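Local coordinates for lysyl oxidase (Pichia pastoris, PDB 1W7C), which probably oxidises primary amines, including lysine side chains of proteins, to aldehydes with the help of a copper ion and a topaquinone cofactor, at residues N19-L24 against T60-K65; E67-L72 against G328-Y333; P80-T85 against E99-P104; T311-D316 against T384-Y389. All coordinates share one frame; numbering follows the deposited sequence.

Interaction 1 (N19-L24 against T60-K65); sequences NIWTSL and TLKPNK. With NAG (2-acetamido-2-deoxy-beta-D-glucopyranose), chain B.
Ile20 meets Pro63 first, its carbonyl O lying 3.2 Å from Pro63 CD while its CB and CD1 pack on CG of the proline ring. With CG1 of Ile20 set between backbone N and carbonyl carbon (chi1 54°), this methylene lies over the centre of the Trp21 ring. Trp21 follows in an Asx turn, its N bonded to Asn19 OD1 within a type I turn from Asn19 to Thr22. Its ring edge is met by Lys62 CD and its CD1 by Pro63 CD; one water receives NE1 weakly and gives a bond to Pro63 O, and a second gives one to Trp21 O (2.6 Å). At Thr22 the direct bond forms: Thr60 OG1 donates to Thr22 O over 2.8 Å. That hydroxyl is anti to its own carbonyl carbon (chi1 -62°), which also brings it 3.5 Å from Leu24 CD2. A valine in place of Thr60 would probably cost Thr22 O one of its donors, leaving Arg81 NH1 to hold it. A water joins Leu24 N to Thr60 N, at 3.0 Å from Leu24 N. Asn64, past the contact, carries an N-linked glycan on ND2. Around the contact, helix 65-73 receives Ile20 on Ala68 and Tyr71, strand 307-314 bonds Trp21 O through Ser312, and Tyr333 of strand 329-344 bonds Trp21 NE1.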
# COMPACT_ATOMS: atom_id res chain seq x y z
N ASN A 19 19.46 27.90 1.79
CA ASN A 19 19.60 26.48 1.97
C ASN A 19 20.98 26.15 2.57
O ASN A 19 21.97 25.93 1.84
CB ASN A 19 19.37 25.81 0.64
CG ASN A 19 19.34 24.26 0.78
OD1 ASN A 19 19.89 23.66 1.71
ND2 ASN A 19 18.71 23.63 -0.18
N ILE A 20 21.01 26.11 3.89
CA ILE A 20 22.23 25.88 4.64
C ILE A 20 22.68 24.41 4.63
O ILE A 20 23.70 24.07 5.21
CB ILE A 20 22.05 26.38 6.11
CG1 ILE A 20 20.80 25.76 6.77
CG2 ILE A 20 21.95 27.91 6.09
CD1 ILE A 20 20.72 25.97 8.26
N TRP A 21 21.89 23.56 3.96
CA TRP A 21 22.19 22.15 3.84
C TRP A 21 22.72 21.79 2.46
O TRP A 21 23.01 20.62 2.23
CB TRP A 21 20.95 21.29 4.18
CG TRP A 21 20.27 21.69 5.44
CD1 TRP A 21 20.59 21.28 6.69
CD2 TRP A 21 19.20 22.62 5.58
NE1 TRP A 21 19.76 21.86 7.61
CE2 TRP A 21 18.91 22.72 6.96
CE3 TRP A 21 18.45 23.40 4.69
CZ2 TRP A 21 17.88 23.49 7.45
CZ3 TRP A 21 17.43 24.18 5.19
CH2 TRP A 21 17.16 24.24 6.55
N THR A 22 22.83 22.76 1.57
CA THR A 22 23.09 22.44 0.18
C THR A 22 24.52 21.94 -0.03
O THR A 22 25.44 22.28 0.73
CB THR A 22 22.77 23.69 -0.68
OG1 THR A 22 22.55 23.30 -2.03
CG2 THR A 22 23.93 24.70 -0.68
N SER A 23 24.69 21.17 -1.11
CA SER A 23 26.00 20.63 -1.44
C SER A 23 26.98 21.75 -1.72
O SER A 23 26.60 22.90 -2.01
CB SER A 23 25.92 19.70 -2.66
OG SER A 23 25.64 20.42 -3.85
N LEU A 24 28.26 21.44 -1.61
CA LEU A 24 29.29 22.42 -1.92
C LEU A 24 29.22 22.86 -3.38
O LEU A 24 28.98 22.08 -4.29
CB LEU A 24 30.66 21.86 -1.62
CG LEU A 24 30.95 21.53 -0.15
CD1 LEU A 24 32.32 20.90 -0.08
CD2 LEU A 24 30.84 22.78 0.73
N THR A 60 29.62 18.94 1.91
CA THR A 60 29.12 19.77 2.99
C THR A 60 29.04 19.01 4.30
O THR A 60 28.48 17.91 4.33
CB THR A 60 27.75 20.28 2.63
OG1 THR A 60 27.87 21.10 1.46
CG2 THR A 60 27.18 21.17 3.74
N LEU A 61 29.60 19.58 5.36
CA LEU A 61 29.34 19.13 6.72
C LEU A 61 28.15 19.94 7.19
O LEU A 61 28.28 21.15 7.45
CB LEU A 61 30.56 19.35 7.60
CG LEU A 61 30.40 18.92 9.05
CD1 LEU A 61 30.20 17.42 9.17
CD2 LEU A 61 31.63 19.35 9.84
N LYS A 62 26.99 19.32 7.27
CA LYS A 62 25.74 20.06 7.49
C LYS A 62 25.73 20.72 8.88
O LYS A 62 26.36 20.23 9.82
CB LYS A 62 24.53 19.16 7.32
CG LYS A 62 24.28 18.78 5.85
CD LYS A 62 23.07 17.93 5.72
CE LYS A 62 22.87 17.47 4.30
NZ LYS A 62 23.87 16.42 3.92
N PRO A 63 25.03 21.84 9.02
CA PRO A 63 24.95 22.49 10.32
C PRO A 63 24.33 21.63 11.41
O PRO A 63 23.57 20.74 11.13
CB PRO A 63 24.10 23.73 10.03
CG PRO A 63 24.34 24.03 8.59
CD PRO A 63 24.36 22.62 7.96
N ASN A 64 24.68 21.95 12.64
CA ASN A 64 24.05 21.35 13.77
C ASN A 64 22.64 21.93 13.94
O ASN A 64 22.34 23.01 13.45
CB ASN A 64 24.88 21.57 15.00
CG ASN A 64 26.10 20.68 15.07
OD1 ASN A 64 26.18 19.63 14.41
ND2 ASN A 64 27.07 21.13 15.86
N LYS A 65 21.76 21.21 14.62
CA LYS A 65 20.36 21.53 14.61
C LYS A 65 20.02 22.80 15.38
O LYS A 65 19.26 23.60 14.87
CB LYS A 65 19.52 20.34 15.12
CG LYS A 65 18.02 20.63 15.12
CD LYS A 65 17.22 19.37 15.44
CE LYS A 65 15.75 19.68 15.40
NZ LYS A 65 14.96 18.45 15.67
C1 NAG B . 28.17 20.22 16.08
C2 NAG B . 29.41 21.13 16.22
C3 NAG B . 30.69 20.40 16.65
C4 NAG B . 30.39 19.44 17.81
C5 NAG B . 29.14 18.64 17.47
C6 NAG B . 28.76 17.64 18.52
C7 NAG B . 29.62 23.13 14.84
C8 NAG B . 29.81 23.72 13.47
N2 NAG B . 29.63 21.81 14.93
O3 NAG B . 31.68 21.35 17.02
O4 NAG B . 31.42 18.48 17.99
O5 NAG B . 28.01 19.47 17.26
O6 NAG B . 28.36 18.37 19.65
O7 NAG B . 29.47 23.88 15.80
O HOH W 1 21.25 20.00 9.80
O HOH W 2 24.66 18.56 2.00
O HOH W 3 28.48 18.57 -0.75

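Interaction 2 (E67-L72 against G328-Y333); sequences EALTYL and GERIVY
Leu69 and Tyr333 mark the nearest backbone approach, 8.8 Å between their CA atoms, so helix 65-73 and the start of strand 329-344 meet through side chains alone. Three residues from one side of the helix, Ala68, Leu69 and Leu72, receive Arg330 and Tyr333. Leu69 CD2 lies over one face of the Arg330 guanidinium, 3.4 Å from NH1 and offset toward the rim, and also touches Tyr333 CD1 at 3.8 Å. Leu72 crosses the arginine at about a right angle, with CB and CD1 each 3.8 Å from NH2, and its CD1 stands at the edge of the tyrosine ring. The arginine chain bends at chi3 (-55°), which turns NE out of line with the extended CB-CG-CD part. Between Arg330 and Tyr333 in the sequence, Ile331 and Val332 both face Ile324 in a classic beta bulge; the helix of the N2 region rests on Arg330 and Tyr333 of the enzyme domain. Ala68 CB packs 3.2 Å from Tyr333 OH, whose polar partner is Trp21 NE1. Salt bridges from Arg330 NE to Asp323 and from NH1 to Asp73 hold the guanidinium under Leu69 CD2. The tyrosine ring packs on Asp497 and Asp499, ligands of a calcium ion about 6 Å from its side chain.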
# COMPACT_ATOMS: atom_id res chain seq x y z
N GLU A 67 21.82 25.45 15.94
CA GLU A 67 22.27 26.63 15.19
C GLU A 67 21.42 26.80 13.95
O GLU A 67 21.08 27.93 13.56
CB GLU A 67 23.78 26.59 14.83
CG GLU A 67 24.24 25.44 13.95
CD GLU A 67 25.73 25.51 13.59
OE1 GLU A 67 26.45 26.43 14.09
OE2 GLU A 67 26.18 24.65 12.79
N ALA A 68 20.99 25.71 13.33
CA ALA A 68 20.11 25.81 12.17
C ALA A 68 18.78 26.41 12.57
O ALA A 68 18.25 27.26 11.85
CB ALA A 68 19.90 24.44 11.56
N LEU A 69 18.19 25.91 13.66
CA LEU A 69 16.89 26.42 14.08
C LEU A 69 16.95 27.89 14.49
O LEU A 69 16.03 28.64 14.19
CB LEU A 69 16.32 25.57 15.21
CG LEU A 69 15.86 24.16 14.77
CD1 LEU A 69 15.21 23.50 15.94
CD2 LEU A 69 14.91 24.17 13.61
N THR A 70 18.04 28.31 15.14
CA THR A 70 18.20 29.70 15.52
C THR A 70 18.21 30.58 14.24
O THR A 70 17.59 31.63 14.17
CB THR A 70 19.46 29.89 16.37
OG1 THR A 70 19.36 29.07 17.56
CG2 THR A 70 19.59 31.30 16.91
N TYR A 71 18.90 30.11 13.21
CA TYR A 71 18.90 30.79 11.92
C TYR A 71 17.51 30.83 11.27
O TYR A 71 17.06 31.87 10.81
CB TYR A 71 19.92 30.12 10.98
CG TYR A 71 19.84 30.61 9.58
CD1 TYR A 71 20.22 31.90 9.25
CD2 TYR A 71 19.40 29.78 8.57
CE1 TYR A 71 20.13 32.38 7.97
CE2 TYR A 71 19.32 30.24 7.26
CZ TYR A 71 19.66 31.54 6.97
OH TYR A 71 19.56 31.97 5.70
N LEU A 72 16.83 29.69 11.22
CA LEU A 72 15.54 29.60 10.53
C LEU A 72 14.43 30.35 11.23
O LEU A 72 13.58 30.93 10.56
CB LEU A 72 15.10 28.14 10.41
CG LEU A 72 16.01 27.26 9.54
CD1 LEU A 72 15.57 25.81 9.63
CD2 LEU A 72 16.03 27.71 8.09
N GLY A 328 2.60 26.77 7.29
CA GLY A 328 3.45 27.71 8.04
C GLY A 328 4.11 27.17 9.29
O GLY A 328 4.75 27.92 10.00
N GLU A 329 3.95 25.87 9.57
CA GLU A 329 4.57 25.27 10.72
C GLU A 329 5.47 24.12 10.30
O GLU A 329 5.06 23.27 9.51
CB GLU A 329 3.51 24.74 11.71
CG GLU A 329 2.55 25.80 12.25
CD GLU A 329 1.61 25.23 13.30
OE1 GLU A 329 0.54 24.73 12.95
OE2 GLU A 329 1.98 25.20 14.50
N ARG A 330 6.68 24.06 10.85
CA ARG A 330 7.56 22.93 10.62
C ARG A 330 6.97 21.69 11.28
O ARG A 330 6.65 21.71 12.46
CB ARG A 330 8.93 23.18 11.23
CG ARG A 330 9.90 22.07 11.03
CD ARG A 330 11.26 22.29 11.71
NE ARG A 330 11.79 23.57 11.24
CZ ARG A 330 11.83 24.72 11.91
NH1 ARG A 330 11.57 24.79 13.20
NH2 ARG A 330 12.19 25.81 11.26
N ILE A 331 6.86 20.62 10.51
CA ILE A 331 6.55 19.30 11.04
C ILE A 331 7.75 18.35 11.08
O ILE A 331 7.78 17.48 11.93
CB ILE A 331 5.36 18.65 10.33
CG1 ILE A 331 5.61 18.42 8.85
CG2 ILE A 331 4.06 19.43 10.57
CD1 ILE A 331 4.71 17.40 8.23
N VAL A 332 8.71 18.54 10.18
CA VAL A 332 9.88 17.65 10.14
C VAL A 332 11.12 18.52 9.87
O VAL A 332 11.20 19.21 8.86
CB VAL A 332 9.76 16.59 9.00
CG1 VAL A 332 11.07 15.79 8.86
CG2 VAL A 332 8.58 15.68 9.20
N TYR A 333 12.09 18.45 10.79
CA TYR A 333 13.34 19.16 10.61
C TYR A 333 14.19 18.54 9.50
O TYR A 333 14.70 19.25 8.63
CB TYR A 333 14.12 19.27 11.93
CG TYR A 333 15.51 19.88 11.66
CD1 TYR A 333 15.64 21.22 11.37
CD2 TYR A 333 16.66 19.09 11.66
CE1 TYR A 333 16.88 21.76 11.03
CE2 TYR A 333 17.89 19.60 11.34
CZ TYR A 333 17.99 20.95 11.03
OH TYR A 333 19.20 21.48 10.67

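Interaction 3 (P80-T85 against E99-P104); sequences PRNART and ELKVGP
Glu99 OE1 is gripped side-on by two nitrogens of Arg84, NE at 2.8 Å and NH2 at 3.0 Å, and by the hydroxyl of Tyr119. Both arginine donors keep the oxygen close to the guanidinium plane, and the guanidinium and carboxylate planes stand 77° apart; NE meets OE1 nearly along the C-O axis, NH2 from above the carboxylate plane. Arg84 runs extended from CG to NE, and its NH1 forms a second salt bridge, to Glu59. An alanine at Arg84 would probably leave the carboxylates of Glu99 and Glu59 without the positive charge they share, Glu99 keeping its bond to Tyr119. The two segments belong to an antiparallel beta hairpin of the N2 domain, strands 82-89 and 96-103; the directions of 82-85 and 99-103 differ by 154°. Ala83 with Val102 and Thr85 with Leu100 are hydrogen-bonded pairs, and Arg84 with Lys101 is the non-hydrogen-bonded pair between them. Leu100 O takes Thr85 N at 2.8 Å and, in one of two threonine conformers, Thr85 OG1 at 3.1 Å from above the carbonyl plane. On the face of Ala83, Thr85, Leu100 and Val102, Thr85 CG2 of that conformer meets Val102 CG2 at 3.8 Å, with helix 26-39 against them through Val32. A water links Asn82 ND2 to Lys101 NZ in one of two lysine conformers. Asn82 OD1 lies 3.4 Å from Gly103 CA, where a side chain would collide with it; a cis peptide then leads into Pro104.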
# COMPACT_ATOMS: atom_id res chain seq x y z
N PRO A 80 28.22 28.21 10.41
CA PRO A 80 29.46 28.10 9.64
C PRO A 80 29.30 27.13 8.46
O PRO A 80 28.62 26.10 8.56
CB PRO A 80 30.46 27.56 10.66
CG PRO A 80 29.93 28.01 11.96
CD PRO A 80 28.43 27.92 11.83
N ARG A 81 29.97 27.47 7.38
CA ARG A 81 30.01 26.70 6.16
C ARG A 81 31.31 25.89 6.22
O ARG A 81 32.40 26.45 6.19
CB ARG A 81 30.03 27.63 4.94
CG ARG A 81 29.93 26.94 3.64
CD ARG A 81 28.66 26.18 3.45
NE ARG A 81 28.51 25.82 2.04
CZ ARG A 81 27.57 25.01 1.56
NH1 ARG A 81 26.62 24.51 2.34
NH2 ARG A 81 27.54 24.74 0.27
N ASN A 82 31.16 24.58 6.38
CA ASN A 82 32.28 23.67 6.57
C ASN A 82 32.17 22.53 5.57
O ASN A 82 31.06 22.13 5.17
CB ASN A 82 32.23 23.07 7.97
CG ASN A 82 32.52 24.08 9.06
OD1 ASN A 82 33.48 24.83 8.99
ND2 ASN A 82 31.69 24.07 10.10
N ALA A 83 33.33 21.96 5.23
CA ALA A 83 33.41 20.72 4.48
C ALA A 83 33.87 19.55 5.35
O ALA A 83 34.75 19.69 6.17
CB ALA A 83 34.38 20.90 3.32
N ARG A 84 33.27 18.41 5.09
CA ARG A 84 33.81 17.09 5.49
C ARG A 84 34.63 16.61 4.30
O ARG A 84 34.16 16.61 3.16
CB ARG A 84 32.68 16.12 5.73
CG ARG A 84 33.12 14.66 5.86
CD ARG A 84 31.98 13.70 5.95
NE ARG A 84 32.41 12.31 5.99
CZ ARG A 84 32.06 11.38 5.12
NH1 ARG A 84 31.29 11.67 4.06
NH2 ARG A 84 32.52 10.12 5.31
N THR A 85 35.86 16.20 4.58
CA THR A 85 36.71 15.54 3.57
C THR A 85 37.19 14.22 4.10
O THR A 85 37.29 14.00 5.30
CB THR A 85 37.91 16.46 3.21
OG1 THR A 85 38.82 16.54 4.33
CG2 THR A 85 37.45 17.92 2.95
N GLU A 99 38.92 11.26 8.21
CA GLU A 99 37.94 12.30 7.98
C GLU A 99 38.48 13.57 8.63
O GLU A 99 38.93 13.55 9.80
CB GLU A 99 36.60 11.87 8.59
CG GLU A 99 36.13 10.52 8.09
CD GLU A 99 34.71 10.15 8.50
OE1 GLU A 99 33.77 10.81 7.99
OE2 GLU A 99 34.59 9.23 9.32
N LEU A 100 38.42 14.66 7.86
CA LEU A 100 38.92 15.95 8.25
C LEU A 100 37.87 17.02 7.96
O LEU A 100 37.23 17.00 6.92
CB LEU A 100 40.21 16.28 7.46
CG LEU A 100 41.36 15.27 7.59
CD1 LEU A 100 42.43 15.64 6.57
CD2 LEU A 100 41.93 15.20 8.97
N LYS A 101 37.71 17.94 8.90
CA LYS A 101 36.86 19.12 8.75
C LYS A 101 37.70 20.25 8.19
O LYS A 101 38.78 20.54 8.73
CB LYS A 101 36.26 19.52 10.09
CG LYS A 101 35.40 20.80 10.07
CD LYS A 101 34.81 21.04 11.46
CE LYS A 101 34.68 22.51 11.81
NZ LYS A 101 33.78 22.71 12.99
N VAL A 102 37.23 20.85 7.11
CA VAL A 102 37.89 22.02 6.51
C VAL A 102 36.92 23.17 6.53
O VAL A 102 35.86 23.12 5.92
CB VAL A 102 38.37 21.78 5.07
CG1 VAL A 102 39.12 23.01 4.56
CG2 VAL A 102 39.26 20.52 4.98
N GLY A 103 37.27 24.21 7.27
CA GLY A 103 36.42 25.37 7.38
C GLY A 103 36.87 26.35 8.43
O GLY A 103 37.86 26.11 9.12
N PRO A 104 36.18 27.47 8.56
CA PRO A 104 35.03 27.82 7.71
C PRO A 104 35.41 28.23 6.29
O PRO A 104 36.59 28.53 6.00
CB PRO A 104 34.39 28.99 8.45
CG PRO A 104 35.54 29.64 9.18
CD PRO A 104 36.46 28.52 9.56
O HOH W 4 32.57 25.34 12.63

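Interaction 4 (T311-D316 against T384-Y389); sequences TSWSRD and TDTFEY
Thr384 lies over one face of the Trp313 indole: its CB stands 3.7 Å from the centroid of the five-membered ring in a CH-pi contact, and OG1, set between backbone N and carbonyl carbon (chi1 61°), sits over the same face toward the rim. CG2 of Thr384, anti to the carbonyl carbon, packs on Trp313 CB and CD2. Thr386 CG2 reaches the indole edge and packs 3.7 Å from Arg315 CB. Beyond it Arg315 NE donates to Glu388 OE1 over 2.9 Å in a fairly straight salt bridge, reaching the oxygen from above the carboxylate plane. A bend at chi2 (-103°) sets Arg315 CD beside that oxygen, and NH1 forms a second salt bridge, 2.9 Å to Asp316 OD1. Strands 307-314 and 380-388 belong to the beta-rich enzyme domain; their parts 311-314 and 384-388 run side by side at 29° but 6.9 Å apart at their axes, without direct backbone bonds. One water fills the role of such a bond, donating to Trp313 O and to Asp385 O at 2.8 Å each. Another accepts from Arg315 NH2 and donates to Glu388 OE1 (2.6 Å). In the second shell, Gly364 O takes the indole NE1 and Ser398 bonds Thr384 OG1. Trp57 NE1 donates to Glu388 OE1, while Ser360 O receives Arg315 NH2; the Arg315 side chain lies about 9 Å from that of Asp358, the predicted proton acceptor.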
# COMPACT_ATOMS: atom_id res chain seq x y z
N THR A 311 15.56 20.84 -0.44
CA THR A 311 16.23 19.58 -0.72
C THR A 311 17.75 19.74 -0.68
O THR A 311 18.30 20.83 -0.82
CB THR A 311 15.88 19.01 -2.12
OG1 THR A 311 16.39 19.89 -3.10
CG2 THR A 311 14.36 18.88 -2.32
N SER A 312 18.41 18.64 -0.40
CA SER A 312 19.85 18.54 -0.38
C SER A 312 20.23 17.21 -0.99
O SER A 312 19.46 16.26 -0.95
CB SER A 312 20.38 18.64 1.06
OG SER A 312 21.79 18.56 1.06
N TRP A 313 21.45 17.14 -1.52
CA TRP A 313 21.94 15.94 -2.20
C TRP A 313 23.31 15.55 -1.71
O TRP A 313 24.21 16.40 -1.61
CB TRP A 313 22.02 16.23 -3.71
CG TRP A 313 22.26 14.99 -4.51
CD1 TRP A 313 23.49 14.46 -4.86
CD2 TRP A 313 21.28 14.14 -5.09
NE1 TRP A 313 23.30 13.31 -5.60
CE2 TRP A 313 21.95 13.10 -5.75
CE3 TRP A 313 19.87 14.16 -5.12
CZ2 TRP A 313 21.28 12.10 -6.44
CZ3 TRP A 313 19.20 13.16 -5.83
CH2 TRP A 313 19.91 12.15 -6.47
N SER A 314 23.49 14.26 -1.43
CA SER A 314 24.80 13.71 -1.08
C SER A 314 25.16 12.53 -1.94
O SER A 314 24.29 11.81 -2.44
CB SER A 314 24.85 13.30 0.38
OG SER A 314 24.11 12.10 0.62
N ARG A 315 26.46 12.33 -2.09
CA ARG A 315 26.98 11.16 -2.77
C ARG A 315 26.54 9.86 -2.07
O ARG A 315 26.14 8.89 -2.73
CB ARG A 315 28.51 11.27 -2.83
CG ARG A 315 29.22 10.05 -3.31
CD ARG A 315 29.87 9.25 -2.13
NE ARG A 315 30.47 8.01 -2.60
CZ ARG A 315 30.35 6.85 -2.03
NH1 ARG A 315 29.69 6.71 -0.88
NH2 ARG A 315 30.93 5.81 -2.58
N ASP A 316 26.57 9.85 -0.75
CA ASP A 316 26.25 8.62 -0.03
C ASP A 316 24.79 8.19 -0.24
O ASP A 316 24.53 7.02 -0.50
CB ASP A 316 26.45 8.77 1.47
CG ASP A 316 27.90 8.85 1.91
OD1 ASP A 316 28.84 8.64 1.09
OD2 ASP A 316 28.16 9.18 3.10
N THR A 384 22.02 18.17 -9.54
CA THR A 384 22.76 18.08 -8.30
C THR A 384 24.22 17.75 -8.62
O THR A 384 24.56 17.54 -9.76
CB THR A 384 22.18 17.00 -7.37
OG1 THR A 384 22.25 15.72 -8.03
CG2 THR A 384 20.72 17.29 -7.07
N ASP A 385 25.05 17.65 -7.59
CA ASP A 385 26.47 17.40 -7.82
C ASP A 385 27.08 16.63 -6.69
O ASP A 385 26.52 16.55 -5.58
CB ASP A 385 27.21 18.73 -8.06
CG ASP A 385 26.85 19.77 -7.05
OD1 ASP A 385 27.17 19.58 -5.84
OD2 ASP A 385 26.23 20.80 -7.40
N THR A 386 28.21 15.99 -7.01
CA THR A 386 29.03 15.29 -6.03
C THR A 386 30.50 15.55 -6.41
O THR A 386 30.81 16.04 -7.49
CB THR A 386 28.79 13.77 -6.05
OG1 THR A 386 28.99 13.29 -7.38
CG2 THR A 386 27.35 13.41 -5.64
N PHE A 387 31.38 15.13 -5.52
CA PHE A 387 32.83 15.13 -5.77
C PHE A 387 33.42 13.80 -5.37
O PHE A 387 33.21 13.34 -4.25
CB PHE A 387 33.53 16.27 -5.00
CG PHE A 387 35.03 16.25 -5.16
CD1 PHE A 387 35.83 15.56 -4.28
CD2 PHE A 387 35.61 16.86 -6.26
CE1 PHE A 387 37.21 15.52 -4.47
CE2 PHE A 387 36.97 16.83 -6.45
CZ PHE A 387 37.77 16.15 -5.56
N GLU A 388 34.15 13.16 -6.27
CA GLU A 388 34.89 11.94 -5.90
C GLU A 388 36.19 11.87 -6.67
O GLU A 388 36.20 12.10 -7.87
CB GLU A 388 34.10 10.66 -6.17
CG GLU A 388 32.73 10.63 -5.55
CD GLU A 388 32.10 9.26 -5.62
OE1 GLU A 388 32.41 8.40 -4.72
OE2 GLU A 388 31.28 9.04 -6.55
N TYR A 389 37.28 11.54 -5.99
CA TYR A 389 38.54 11.18 -6.65
C TYR A 389 38.91 12.18 -7.72
O TYR A 389 39.03 11.84 -8.92
CB TYR A 389 38.44 9.81 -7.30
CG TYR A 389 38.03 8.66 -6.43
CD1 TYR A 389 38.93 8.08 -5.54
CD2 TYR A 389 36.77 8.10 -6.56
CE1 TYR A 389 38.55 6.99 -4.77
CE2 TYR A 389 36.39 7.02 -5.81
CZ TYR A 389 37.27 6.47 -4.91
OH TYR A 389 36.87 5.38 -4.18
O HOH W 5 26.73 16.31 -2.81
O HOH W 6 32.19 5.85 -5.17

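Interaction 1 is the hub. Trp21 NE1 lies 3.1 Å from Tyr333 OH, tying it to interaction 2; Thr22 O lies 3.0 Å from Arg81 NH1 and Leu61 N 2.9 Å from Asn82 O, joining it to interaction 3 through neighbouring strands 53-61 and 82-89. Toward interaction 4, Trp21 O is 2.7 Å from Ser312 OG and Ser23 OG 2.6 Å from Asp385 OD1. Interactions 2 and 4 do not touch, their nearest atoms being about 9 Å apart. Interaction 2 joins the N2 region to the enzyme domain near a calcium site, while segment 19-24 bonds to the enzyme-domain strands of interaction 4, whose Arg315 side chain is about 9 Å from that of the predicted proton acceptor Asp358.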